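Local coordinates for protein fibrinogen alpha subunit (Gallus gallus, PDB 1M1J) that is probably cleaved by thrombin and then polymerises, together with the beta and gamma chains, into the insoluble fibrin matrix of blood clots, at residues S113-K124 / F198-L206. Residues are numbered along the deposited sequence; the frame is centred on the assembly and turned at random.
Sequences STELRRRIVTLK and FQTTTLSTL
R117 reaches from helix 82-160 to the backbone of the returning chain at T202. Its NH1 donates a hydrogen bond to T202 O at 3.0 Å, with an N-H...O angle of 153°. The nitrogen stands above the carbonyl plane, 44° out of it, and the oxygen is tilted only slightly from the guanidinium plane. S204 CB lies over the centre of one guanidinium face, 3.6 Å above it. S204 OG lies beside CD and NE of the same arginine. R117 gets there with CG anti to the backbone N (chi1 175°) and a chain extended as far as NE. With an alanine in place of R117, T202 O would probably lose this donor and S204 CB the flat group it packs on. One turn before R117, S113 OG meets the methyl CG2 of T205 at 3.8 Å. S113 OG also makes weak hydrogen bonds to Y109 O and G110 O of its own helix. Nearer the other end, K124 is extended beyond CG and lays CE against Q199 CA at 3.7 Å. The extended chain brings NZ beside the T200 backbone. I120 and L123 pack on other chains of the assembly, as expected for a helix of the fibrinogen coiled coil. Residues 198-206 have no regular structure. They follow helix 178-191 and lie back along helix 82-160, consistent with the alpha chain folding back to add a fourth strand to the coiled coil. Here two long basic side chains approach this returning segment mainly through its main chain, so the contact probably depends more on backbone path than on side-chain identity.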
loop_
_atom_site.group_PDB
_atom_site.type_symbol
_atom_site.label_atom_id
_atom_site.label_comp_id
_atom_site.label_asym_id
_atom_site.label_seq_id
_atom_site.Cartn_x
_atom_site.Cartn_y
_atom_site.Cartn_z
ATOM N N SER D 113 -67.978 -42.433 51.750
ATOM C CA SER D 113 -68.721 -41.381 52.442
ATOM C C SER D 113 -70.200 -41.528 52.104
ATOM O O SER D 113 -71.070 -41.200 52.913
ATOM C CB SER D 113 -68.235 -39.993 52.015
ATOM O OG SER D 113 -68.684 -39.667 50.709
ATOM N N THR D 114 -70.474 -42.017 50.899
ATOM C CA THR D 114 -71.844 -42.228 50.447
ATOM C C THR D 114 -72.475 -43.326 51.288
ATOM O O THR D 114 -73.520 -43.124 51.904
ATOM C CB THR D 114 -71.888 -42.646 48.967
ATOM O OG1 THR D 114 -71.541 -41.524 48.147
ATOM C CG2 THR D 114 -73.276 -43.142 48.587
ATOM N N GLU D 115 -71.835 -44.490 51.307
ATOM C CA GLU D 115 -72.327 -45.614 52.089
ATOM C C GLU D 115 -72.583 -45.164 53.519
ATOM O O GLU D 115 -73.715 -45.224 54.000
ATOM C CB GLU D 115 -71.303 -46.749 52.087
ATOM C CG GLU D 115 -71.724 -47.957 51.276
ATOM C CD GLU D 115 -72.881 -48.701 51.907
ATOM O OE1 GLU D 115 -73.937 -48.074 52.144
ATOM O OE2 GLU D 115 -72.732 -49.914 52.166
ATOM N N LEU D 116 -71.526 -44.706 54.185
ATOM C CA LEU D 116 -71.617 -44.242 55.564
ATOM C C LEU D 116 -72.804 -43.306 55.767
ATOM O O LEU D 116 -73.493 -43.388 56.782
ATOM C CB LEU D 116 -70.316 -43.545 55.978
ATOM C CG LEU D 116 -70.322 -42.812 57.325
ATOM C CD1 LEU D 116 -68.935 -42.840 57.937
ATOM C CD2 LEU D 116 -70.800 -41.378 57.130
ATOM N N ARG D 117 -73.045 -42.418 54.807
ATOM C CA ARG D 117 -74.170 -41.496 54.915
ATOM C C ARG D 117 -75.484 -42.277 54.894
ATOM O O ARG D 117 -76.368 -42.048 55.720
ATOM C CB ARG D 117 -74.161 -40.492 53.759
ATOM C CG ARG D 117 -75.380 -39.583 53.751
ATOM C CD ARG D 117 -75.532 -38.816 52.448
ATOM N NE ARG D 117 -76.803 -38.092 52.396
ATOM C CZ ARG D 117 -77.152 -37.126 53.243
ATOM N NH1 ARG D 117 -76.325 -36.759 54.215
ATOM N NH2 ARG D 117 -78.329 -36.525 53.120
ATOM N N ARG D 118 -75.599 -43.203 53.945
ATOM C CA ARG D 118 -76.796 -44.021 53.797
ATOM C C ARG D 118 -77.136 -44.814 55.052
ATOM O O ARG D 118 -78.292 -45.174 55.270
ATOM C CB ARG D 118 -76.640 -44.970 52.605
ATOM C CG ARG D 118 -76.600 -44.245 51.275
ATOM C CD ARG D 118 -77.902 -43.497 51.037
ATOM N NE ARG D 118 -77.716 -42.273 50.257
ATOM C CZ ARG D 118 -77.248 -42.230 49.014
ATOM N NH1 ARG D 118 -76.911 -43.348 48.385
ATOM N NH2 ARG D 118 -77.121 -41.062 48.395
ATOM N N ARG D 119 -76.132 -45.094 55.876
ATOM C CA ARG D 119 -76.377 -45.832 57.105
ATOM C C ARG D 119 -76.566 -44.875 58.278
ATOM O O ARG D 119 -77.241 -45.210 59.248
ATOM C CB ARG D 119 -75.239 -46.815 57.387
ATOM C CG ARG D 119 -75.154 -47.951 56.370
ATOM C CD ARG D 119 -74.849 -49.293 57.037
ATOM N NE ARG D 119 -75.940 -49.739 57.906
ATOM C CZ ARG D 119 -75.920 -50.860 58.625
ATOM N NH1 ARG D 119 -74.863 -51.659 58.585
ATOM N NH2 ARG D 119 -76.961 -51.182 59.385
ATOM N N ILE D 120 -75.978 -43.686 58.187
ATOM C CA ILE D 120 -76.135 -42.691 59.242
ATOM C C ILE D 120 -77.549 -42.128 59.132
ATOM O O ILE D 120 -78.111 -41.625 60.104
ATOM C CB ILE D 120 -75.145 -41.521 59.089
ATOM C CG1 ILE D 120 -73.707 -42.015 59.247
ATOM C CG2 ILE D 120 -75.443 -40.453 60.141
ATOM C CD1 ILE D 120 -73.367 -42.502 60.638
ATOM N N VAL D 121 -78.113 -42.212 57.933
ATOM C CA VAL D 121 -79.461 -41.726 57.684
ATOM C C VAL D 121 -80.473 -42.747 58.172
ATOM O O VAL D 121 -81.388 -42.417 58.923
ATOM C CB VAL D 121 -79.694 -41.467 56.174
ATOM C CG1 VAL D 121 -81.190 -41.429 55.864
ATOM C CG2 VAL D 121 -79.046 -40.149 55.777
ATOM N N THR D 122 -80.299 -43.991 57.742
ATOM C CA THR D 122 -81.204 -45.060 58.135
ATOM C C THR D 122 -81.204 -45.284 59.650
ATOM O O THR D 122 -82.255 -45.545 60.237
ATOM C CB THR D 122 -80.843 -46.380 57.409
ATOM O OG1 THR D 122 -80.942 -46.184 55.992
ATOM C CG2 THR D 122 -81.790 -47.505 57.825
ATOM N N LEU D 123 -80.043 -45.175 60.289
ATOM C CA LEU D 123 -79.983 -45.380 61.733
ATOM C C LEU D 123 -80.573 -44.195 62.478
ATOM O O LEU D 123 -81.351 -44.373 63.416
ATOM C CB LEU D 123 -78.549 -45.607 62.206
ATOM C CG LEU D 123 -78.398 -46.867 63.064
ATOM C CD1 LEU D 123 -78.497 -48.091 62.161
ATOM C CD2 LEU D 123 -77.064 -46.869 63.792
ATOM N N LYS D 124 -80.203 -42.987 62.064
ATOM C CA LYS D 124 -80.721 -41.785 62.707
ATOM C C LYS D 124 -82.233 -41.719 62.527
ATOM O O LYS D 124 -82.943 -41.171 63.367
ATOM C CB LYS D 124 -80.092 -40.529 62.104
ATOM C CG LYS D 124 -80.631 -39.262 62.725
ATOM C CD LYS D 124 -80.162 -38.027 62.001
ATOM C CE LYS D 124 -80.776 -36.787 62.628
ATOM N NZ LYS D 124 -80.328 -35.543 61.954
ATOM N N PHE D 198 -81.973 -32.397 67.834
ATOM C CA PHE D 198 -80.782 -32.682 67.041
ATOM C C PHE D 198 -81.131 -33.544 65.826
ATOM O O PHE D 198 -80.264 -34.193 65.236
ATOM C CB PHE D 198 -79.744 -33.382 67.928
ATOM C CG PHE D 198 -78.322 -33.232 67.456
ATOM C CD1 PHE D 198 -77.844 -32.000 67.018
ATOM C CD2 PHE D 198 -77.444 -34.314 67.498
ATOM C CE1 PHE D 198 -76.515 -31.848 66.631
ATOM C CE2 PHE D 198 -76.115 -34.172 67.116
ATOM C CZ PHE D 198 -75.648 -32.937 66.681
ATOM N N GLN D 199 -82.414 -33.547 65.467
ATOM C CA GLN D 199 -82.908 -34.293 64.316
ATOM C C GLN D 199 -82.974 -33.329 63.129
ATOM O O GLN D 199 -83.918 -32.539 63.003
ATOM C CB GLN D 199 -84.300 -34.859 64.611
ATOM C CG GLN D 199 -84.917 -35.680 63.480
ATOM C CD GLN D 199 -85.201 -34.863 62.224
ATOM O OE1 GLN D 199 -85.902 -33.851 62.267
ATOM N NE2 GLN D 199 -84.657 -35.306 61.098
ATOM N N THR D 200 -81.956 -33.394 62.270
ATOM C CA THR D 200 -81.857 -32.542 61.086
ATOM C C THR D 200 -81.037 -33.220 59.985
ATOM O O THR D 200 -79.863 -33.533 60.175
ATOM C CB THR D 200 -81.201 -31.186 61.429
ATOM O OG1 THR D 200 -80.018 -31.411 62.207
ATOM C CG2 THR D 200 -82.163 -30.305 62.210
ATOM N N THR D 201 -81.677 -33.429 58.836
ATOM C CA THR D 201 -81.088 -34.072 57.654
ATOM C C THR D 201 -79.566 -34.307 57.579
ATOM O O THR D 201 -79.130 -35.452 57.438
ATOM C CB THR D 201 -81.526 -33.329 56.377
ATOM O OG1 THR D 201 -80.884 -33.917 55.239
ATOM C CG2 THR D 201 -81.170 -31.848 56.468
ATOM N N THR D 202 -78.773 -33.233 57.644
ATOM C CA THR D 202 -77.301 -33.303 57.583
ATOM C C THR D 202 -76.701 -33.308 56.169
ATOM O O THR D 202 -77.129 -34.069 55.296
ATOM C CB THR D 202 -76.752 -34.533 58.362
ATOM O OG1 THR D 202 -76.855 -34.287 59.769
ATOM C CG2 THR D 202 -75.290 -34.803 57.998
ATOM N N LEU D 203 -75.692 -32.458 55.973
ATOM C CA LEU D 203 -74.996 -32.301 54.693
ATOM C C LEU D 203 -74.665 -33.602 53.958
ATOM O O LEU D 203 -74.753 -34.692 54.522
ATOM C CB LEU D 203 -73.705 -31.493 54.896
ATOM C CG LEU D 203 -73.793 -29.998 55.241
ATOM C CD1 LEU D 203 -74.455 -29.244 54.091
ATOM C CD2 LEU D 203 -74.567 -29.795 56.541
ATOM N N SER D 204 -74.276 -33.461 52.690
ATOM C CA SER D 204 -73.922 -34.590 51.824
ATOM C C SER D 204 -72.766 -34.215 50.881
ATOM O O SER D 204 -72.988 -33.977 49.693
ATOM C CB SER D 204 -75.148 -35.006 50.997
ATOM O OG SER D 204 -74.812 -35.951 49.997
ATOM N N THR D 205 -71.542 -34.181 51.416
ATOM C CA THR D 205 -70.341 -33.813 50.652
ATOM C C THR D 205 -70.598 -32.743 49.588
ATOM O O THR D 205 -70.365 -32.972 48.395
ATOM C CB THR D 205 -69.673 -35.042 49.955
ATOM O OG1 THR D 205 -70.656 -35.789 49.227
ATOM C CG2 THR D 205 -68.993 -35.935 50.973
ATOM N N LEU D 206 -71.075 -31.576 50.023
ATOM C CA LEU D 206 -71.357 -30.475 49.103
ATOM C C LEU D 206 -70.089 -29.763 48.636
ATOM O O LEU D 206 -69.382 -29.143 49.434
ATOM C CB LEU D 206 -72.305 -29.452 49.746
ATOM C CG LEU D 206 -73.817 -29.685 49.627
ATOM C CD1 LEU D 206 -74.189 -29.905 48.163
ATOM C CD2 LEU D 206 -74.228 -30.881 50.463
#